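Local structure of ATP-dependent Clp endopeptidase (Clostridium difficile, 3FES) at residues A[55-59]-A[60-64]; A[90-93]-A[94-97]; A[14-17]-A[18-22]. The protein probably recruits adaptors and substrates, through this amino-terminal domain, to a Clp ATPase that unfolds proteins for degradation by a partner peptidase. One frame throughout, in Å; residues are numbered along the deposited sequence.

Contact 1 of 3, residues A[55-59]-A[60-64]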
loop_
_atom_site.group_PDB
_atom_site.type_symbol
_atom_site.label_atom_id
_atom_site.label_comp_id
_atom_site.label_asym_id
_atom_site.label_seq_id
_atom_site.Cartn_x
_atom_site.Cartn_y
_atom_site.Cartn_z
ATOM N N VAL A 55 -5.163 -2.712 13.224
ATOM C CA VAL A 55 -5.332 -1.357 13.708
ATOM C C VAL A 55 -6.736 -0.836 13.411
ATOM O O VAL A 55 -7.106 0.229 13.903
ATOM C CB VAL A 55 -4.245 -0.352 13.165
ATOM C CG1 VAL A 55 -2.823 -0.932 13.313
ATOM C CG2 VAL A 55 -4.536 0.080 11.731
ATOM N N GLY A 56 -7.499 -1.553 12.584
ATOM C CA GLY A 56 -8.915 -1.212 12.396
ATOM C C GLY A 56 -9.485 -0.895 11.013
ATOM O O GLY A 56 -10.689 -0.686 10.889
ATOM N N PHE A 57 -8.658 -0.843 9.969
ATOM C CA PHE A 57 -9.179 -0.562 8.634
ATOM C C PHE A 57 -9.936 -1.727 8.021
ATOM O O PHE A 57 -9.588 -2.900 8.239
ATOM C CB PHE A 57 -8.058 -0.214 7.674
ATOM C CG PHE A 57 -7.336 1.037 8.029
ATOM C CD1 PHE A 57 -6.048 0.980 8.556
ATOM C CD2 PHE A 57 -7.954 2.273 7.879
ATOM C CE1 PHE A 57 -5.382 2.147 8.888
ATOM C CE2 PHE A 57 -7.293 3.458 8.221
ATOM C CZ PHE A 57 -6.034 3.398 8.734
ATOM N N THR A 58 -10.931 -1.392 7.208
ATOM C CA THR A 58 -11.592 -2.367 6.338
ATOM C C THR A 58 -11.422 -1.885 4.915
ATOM O O THR A 58 -11.103 -0.712 4.694
ATOM C CB THR A 58 -13.110 -2.426 6.600
ATOM O OG1 THR A 58 -13.635 -1.098 6.550
ATOM C CG2 THR A 58 -13.406 -3.035 7.975
ATOM N N GLU A 59 -11.650 -2.763 3.941
ATOM C CA GLU A 59 -11.639 -2.328 2.556
ATOM C C GLU A 59 -12.671 -1.223 2.278
ATOM O O GLU A 59 -12.371 -0.246 1.578
ATOM C CB GLU A 59 -11.932 -3.500 1.629
ATOM C CG GLU A 59 -11.093 -4.704 1.857
ATOM C CD GLU A 59 -11.390 -5.752 0.816
ATOM O OE1 GLU A 59 -12.147 -5.425 -0.134
ATOM O OE2 GLU A 59 -10.866 -6.888 0.940
ATOM N N ALA A 60 -13.885 -1.384 2.821
ATOM C CA ALA A 60 -14.959 -0.411 2.634
ATOM C C ALA A 60 -14.581 0.961 3.176
ATOM O O ALA A 60 -14.821 1.969 2.514
ATOM C CB ALA A 60 -16.281 -0.909 3.269
ATOM N N TYR A 61 -13.961 1.008 4.353
ATOM C CA TYR A 61 -13.533 2.295 4.911
ATOM C C TYR A 61 -12.503 2.992 4.015
ATOM O O TYR A 61 -12.657 4.165 3.666
ATOM C CB TYR A 61 -12.970 2.140 6.320
ATOM C CG TYR A 61 -12.370 3.417 6.863
ATOM C CD1 TYR A 61 -13.147 4.327 7.585
ATOM C CD2 TYR A 61 -11.033 3.729 6.639
ATOM C CE1 TYR A 61 -12.592 5.514 8.083
ATOM C CE2 TYR A 61 -10.464 4.915 7.134
ATOM C CZ TYR A 61 -11.243 5.796 7.848
ATOM O OH TYR A 61 -10.681 6.957 8.333
ATOM N N LEU A 62 -11.452 2.270 3.647
ATOM C CA LEU A 62 -10.399 2.860 2.805
ATOM C C LEU A 62 -10.911 3.378 1.471
ATOM O O LEU A 62 -10.610 4.505 1.069
ATOM C CB LEU A 62 -9.290 1.846 2.555
ATOM C CG LEU A 62 -8.335 1.525 3.691
ATOM C CD1 LEU A 62 -7.230 0.611 3.095
ATOM C CD2 LEU A 62 -7.731 2.810 4.265
ATOM N N GLU A 63 -11.660 2.530 0.780
ATOM C CA GLU A 63 -12.358 2.926 -0.436
ATOM C C GLU A 63 -13.222 4.165 -0.289
ATOM O O GLU A 63 -13.144 5.068 -1.122
ATOM C CB GLU A 63 -13.228 1.805 -0.934
ATOM C CG GLU A 63 -12.648 1.082 -2.075
ATOM C CD GLU A 63 -13.631 0.122 -2.678
ATOM O OE1 GLU A 63 -13.707 0.084 -3.928
ATOM O OE2 GLU A 63 -14.330 -0.590 -1.904
ATOM N N GLY A 64 -14.047 4.209 0.757
ATOM C CA GLY A 64 -14.887 5.385 1.025
ATOM C C GLY A 64 -14.067 6.655 1.181
ATOM O O GLY A 64 -14.417 7.701 0.624
HETATM O O HOH W 1 -14.369 -2.823 -0.665
#
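The ring of Phe57 receives Tyr61 at its edge: Tyr61 CD2 lies near the plane of the phenyl group, 3.6 Å from Phe57 CD2. The two rings meet obliquely, their planes inclined at 44°. Phe57 CD2 also meets Leu62 CD2, at 3.7 Å and obliquely, the leucine crossing the phenylalanine at about a right angle. Tyr61 reaches this place because its CG is anti to the backbone N (chi1 173°), which swings the phenol back toward Phe57. Beyond these three side chains, Leu126 and Ala129 of helix 120-129 and Leu41 of helix 33-43 close around Phe57.

Polar contacts start the helix beside this apolar group. Thr58 is the N-cap of helix 59-70: its OG1, set between its own N and carbonyl carbon, accepts from Tyr61 N at 3.1 Å. One residue further on, Leu62 N donates to Thr58 O over 3.2 Å in an almost straight bond, 176° at the hydrogen. Just upstream, Gly56 ends helix 47-55 in a Schellman motif with positive phi, so three residues, Gly56 to Thr58, link the end of one helix to the start of the next.

Glu59 and Glu63 lie one turn apart, and a water donates to both: 2.6 Å to Glu63 OE2 and a weak 3.5 Å to Glu59 OE1. Two carboxylates near the start of a helix would probably be steadied by its dipole, and the shared water should ease their mutual repulsion.

Contact 2 of 3, residues A[90-93]-A[94-97]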
loop_
_atom_site.group_PDB
_atom_site.type_symbol
_atom_site.label_atom_id
_atom_site.label_comp_id
_atom_site.label_asym_id
_atom_site.label_seq_id
_atom_site.Cartn_x
_atom_site.Cartn_y
_atom_site.Cartn_z
ATOM N N LEU A 90 7.810 1.964 -4.132
ATOM C CA LEU A 90 8.291 0.630 -4.495
ATOM C C LEU A 90 9.812 0.521 -4.457
ATOM O O LEU A 90 10.342 -0.496 -4.051
ATOM C CB LEU A 90 7.740 0.178 -5.841
ATOM C CG LEU A 90 6.212 0.028 -5.837
ATOM C CD1 LEU A 90 5.801 -0.403 -7.254
ATOM C CD2 LEU A 90 5.651 -0.973 -4.782
ATOM N N GLU A 91 10.506 1.541 -4.949
ATOM C CA GLU A 91 11.962 1.605 -4.823
ATOM C C GLU A 91 12.396 1.561 -3.361
ATOM O O GLU A 91 13.312 0.803 -3.005
ATOM C CB GLU A 91 12.464 2.861 -5.536
ATOM C CG GLU A 91 13.926 3.109 -5.511
ATOM C CD GLU A 91 14.242 4.416 -6.259
ATOM O OE1 GLU A 91 13.808 5.499 -5.814
ATOM O OE2 GLU A 91 14.911 4.348 -7.295
ATOM N N LEU A 92 11.738 2.335 -2.508
ATOM C CA LEU A 92 12.033 2.281 -1.082
ATOM C C LEU A 92 11.785 0.905 -0.414
ATOM O O LEU A 92 12.540 0.484 0.467
ATOM C CB LEU A 92 11.197 3.336 -0.379
ATOM C CG LEU A 92 11.551 3.798 1.043
ATOM C CD1 LEU A 92 13.011 4.250 1.161
ATOM C CD2 LEU A 92 10.612 4.950 1.391
ATOM N N SER A 93 10.731 0.217 -0.832
ATOM C CA SER A 93 10.502 -1.135 -0.312
ATOM C C SER A 93 11.709 -2.040 -0.624
ATOM O O SER A 93 12.068 -2.866 0.218
ATOM C CB SER A 93 9.173 -1.676 -0.822
ATOM O OG SER A 93 9.268 -2.072 -2.181
ATOM N N GLY A 94 12.326 -1.906 -1.814
ATOM C CA GLY A 94 13.569 -2.643 -2.113
ATOM C C GLY A 94 14.739 -2.222 -1.224
ATOM O O GLY A 94 15.541 -3.055 -0.745
HETATM N N MSE A 95 14.878 -0.911 -1.019
HETATM C CA MSE A 95 15.874 -0.405 -0.110
HETATM C C MSE A 95 15.737 -0.968 1.302
HETATM O O MSE A 95 16.750 -1.309 1.913
HETATM C CB MSE A 95 15.851 1.131 -0.106
HETATM C CG MSE A 95 16.126 1.590 -1.512
HETATM SE SE MSE A 95 15.997 3.566 -1.728
HETATM C CE MSE A 95 16.981 3.623 -3.420
ATOM N N PHE A 96 14.516 -1.070 1.804
ATOM C CA PHE A 96 14.294 -1.614 3.154
ATOM C C PHE A 96 14.669 -3.110 3.206
ATOM O O PHE A 96 15.373 -3.579 4.142
ATOM C CB PHE A 96 12.831 -1.456 3.561
ATOM C CG PHE A 96 12.523 -0.155 4.221
ATOM C CD1 PHE A 96 13.115 0.166 5.458
ATOM C CD2 PHE A 96 11.601 0.724 3.658
ATOM C CE1 PHE A 96 12.819 1.381 6.090
ATOM C CE2 PHE A 96 11.304 1.952 4.263
ATOM C CZ PHE A 96 11.893 2.280 5.475
ATOM N N ALA A 97 14.248 -3.860 2.183
ATOM C CA ALA A 97 14.579 -5.292 2.150
ATOM C C ALA A 97 16.091 -5.513 2.075
ATOM O O ALA A 97 16.624 -6.436 2.714
ATOM C CB ALA A 97 13.919 -5.964 0.952
#
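With CG anti to the backbone N (chi1 -163°), Leu92 leans along the helix toward Phe96, whose own CG stands beside its backbone N (chi1 -88°). The two side chains meet obliquely, Leu92 CG lying 3.7 Å from Phe96 CE2. The ring also comes back over the preceding turn, where its CD2 is 3.3 Å from Leu92 O; that same carbonyl oxygen accepts Phe96 N at 2.8 Å, so one carbonyl oxygen meets both the amide and the ring of Phe96.

A second pair runs one residue earlier. Glu91 and Met95, a selenomethionine, extend side by side in the same direction, and the terminal CE of Met95 rests 3.7 Å from Glu91 CG. The contact is made by the aliphatic part of the glutamate. Met95 SE also comes within 4.2 Å of Leu92 CD1, which links the two pairs.

Both pairs lie on helix 84-99 of the largely helical Clp amino-terminal domain. Leu92, Phe96 and Ser93 pack on helix 107-117: Leu92 touches Ala113 and Gln116 there, Phe96 also reaches Gln116, and Ser93 rests on Ile110.

Ser93 faces the interior, and its hydroxyl is turned back onto the helix. The OG donates to Leu90 O at 2.7 Å, arriving tilted from the carbonyl plane and well off the C=O direction (123°). Leu90 O takes Gly94 N as a second donor, but weakly, at 3.3 Å. Phe8 and Ile105, from loops, lie against Ser93.

Contact 3 of 3, residues A[14-17]-A[18-22]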
loop_
_atom_site.group_PDB
_atom_site.type_symbol
_atom_site.label_atom_id
_atom_site.label_comp_id
_atom_site.label_asym_id
_atom_site.label_seq_id
_atom_site.Cartn_x
_atom_site.Cartn_y
_atom_site.Cartn_z
ATOM N N LYS A 14 0.739 -9.578 -5.811
ATOM C CA LYS A 14 -0.727 -9.602 -5.793
ATOM C C LYS A 14 -1.283 -8.294 -5.273
ATOM O O LYS A 14 -2.255 -7.751 -5.826
ATOM C CB LYS A 14 -1.265 -10.747 -4.944
ATOM C CG LYS A 14 -2.812 -10.828 -4.909
ATOM C CD LYS A 14 -3.370 -11.197 -6.268
ATOM C CE LYS A 14 -4.820 -11.681 -6.188
ATOM N NZ LYS A 14 -5.313 -12.019 -7.595
ATOM N N ALA A 15 -0.670 -7.789 -4.216
ATOM C CA ALA A 15 -1.102 -6.510 -3.652
ATOM C C ALA A 15 -1.009 -5.367 -4.661
ATOM O O ALA A 15 -1.934 -4.541 -4.753
ATOM C CB ALA A 15 -0.320 -6.177 -2.357
ATOM N N ILE A 16 0.115 -5.293 -5.381
ATOM C CA ILE A 16 0.290 -4.293 -6.451
ATOM C C ILE A 16 -0.759 -4.469 -7.579
ATOM O O ILE A 16 -1.366 -3.500 -8.015
ATOM C CB ILE A 16 1.739 -4.312 -7.011
ATOM C CG1 ILE A 16 2.753 -3.965 -5.876
ATOM C CG2 ILE A 16 1.853 -3.402 -8.261
ATOM C CD1 ILE A 16 4.263 -4.306 -6.193
ATOM N N ASP A 17 -1.006 -5.707 -8.026
ATOM C CA ASP A 17 -2.079 -5.953 -9.007
ATOM C C ASP A 17 -3.423 -5.447 -8.480
ATOM O O ASP A 17 -4.216 -4.859 -9.222
ATOM C CB ASP A 17 -2.242 -7.468 -9.321
ATOM C CG ASP A 17 -1.009 -8.083 -9.967
ATOM O OD1 ASP A 17 -0.173 -7.332 -10.537
ATOM O OD2 ASP A 17 -0.898 -9.340 -9.907
ATOM N N LEU A 18 -3.681 -5.670 -7.193
ATOM C CA LEU A 18 -4.950 -5.227 -6.602
ATOM C C LEU A 18 -5.031 -3.702 -6.529
ATOM O O LEU A 18 -6.131 -3.129 -6.617
ATOM C CB LEU A 18 -5.203 -5.865 -5.219
ATOM C CG LEU A 18 -5.555 -7.368 -5.259
ATOM C CD1 LEU A 18 -5.356 -7.957 -3.872
ATOM C CD2 LEU A 18 -6.990 -7.594 -5.713
ATOM N N ALA A 19 -3.867 -3.063 -6.395
ATOM C CA ALA A 19 -3.804 -1.593 -6.355
ATOM C C ALA A 19 -4.264 -1.048 -7.715
ATOM O O ALA A 19 -5.096 -0.109 -7.794
ATOM C CB ALA A 19 -2.424 -1.157 -6.043
ATOM N N PHE A 20 -3.744 -1.659 -8.785
ATOM C CA PHE A 20 -4.145 -1.296 -10.134
ATOM C C PHE A 20 -5.634 -1.571 -10.390
ATOM O O PHE A 20 -6.322 -0.765 -11.055
ATOM C CB PHE A 20 -3.299 -2.062 -11.149
ATOM C CG PHE A 20 -1.952 -1.414 -11.453
ATOM C CD1 PHE A 20 -0.860 -1.597 -10.613
ATOM C CD2 PHE A 20 -1.776 -0.656 -12.610
ATOM C CE1 PHE A 20 0.388 -1.040 -10.915
ATOM C CE2 PHE A 20 -0.543 -0.083 -12.912
ATOM C CZ PHE A 20 0.543 -0.258 -12.039
ATOM N N GLU A 21 -6.110 -2.732 -9.918
ATOM C CA GLU A 21 -7.516 -3.113 -10.100
ATOM C C GLU A 21 -8.430 -2.151 -9.362
ATOM O O GLU A 21 -9.484 -1.775 -9.890
ATOM C CB GLU A 21 -7.747 -4.542 -9.606
ATOM C CG GLU A 21 -9.168 -5.076 -9.780
ATOM C CD GLU A 21 -9.374 -6.368 -8.968
ATOM O OE1 GLU A 21 -10.033 -6.332 -7.907
ATOM O OE2 GLU A 21 -8.834 -7.414 -9.360
ATOM N N SER A 22 -8.022 -1.744 -8.161
ATOM C CA SER A 22 -8.790 -0.744 -7.423
ATOM C C SER A 22 -8.878 0.603 -8.117
ATOM O O SER A 22 -9.959 1.168 -8.193
ATOM C CB SER A 22 -8.232 -0.545 -6.038
ATOM O OG SER A 22 -8.581 -1.695 -5.264
#
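This is a local contact along one helix, 10-25, in which side chains a turn apart lie against each other and against the backbone carbonyls between them. The helix packs against helix 33-43: Ala15 lies on Leu40 and Glu43, Leu18 on Arg42 and Ser22 on Leu38.

On one flank, Ile16 and Phe20 lie side by side and point the same way. The beta-branch does the touching: Ile16 CG2, anti to the backbone N, sits 3.8 Å from Phe20 CE1, while CG1 takes the other direction, beside the backbone N (chi1 -61°). The ring turns an edge to the main chain, with Ile16 O in its plane and 3.3 Å from Phe20 CD1. That oxygen also accepts Phe20 N at 3.1 Å and, weakly, Ala19 N. Phe8 and Leu90 of helix 84-99 border Ile16, and Ile80 borders Phe20.

Around the helix, Leu18 crosses Lys14 obliquely. Its CD1 approaches the lysine's CG to 4.0 Å, and its CG comes to 3.4 Å from Lys14 O, the acceptor of Leu18 N. The lysine chain bends at chi2 (67°), which carries its ammonium on toward the Glu21 side; Lys14 NZ and Glu21 OE2 nevertheless remain 6.1 Å apart, too far for a salt bridge. The carboxylate of Glu21 is instead paired with Arg42 through OE1, and the same arginine donates to Ser22 OG, so one guanidinium of helix 33-43 fastens two successive residues here.

Ala15, Leu18 and Ser22 turned to helix 33-43, with Lys14, Asp17 and Glu21 on the exposed side, make this an amphipathic helix of the helical-bundle Clp amino-terminal domain.

In the fold
Contact 3 sits nearest the middle of the chain, its centre about 9 Å from the chain centre, whereas contacts 1 and 2 lie about 13 Å out, centre to centre, on opposite sides of it; all three are partly buried. Contacts 2 and 3 touch directly, Leu90 CD2 meeting Ile16 CD1 at 3.9 Å, so helices 84-99 and 10-25 are joined by apolar packing, with Phe8 bordering both. Contacts 1 and 3 do not touch, but both lean on helix 33-43. Their chemistry follows their place: contact 1 builds a helix start with a side-chain cap and a water between acids, while contacts 2 and 3 pair side chains within helices already under way.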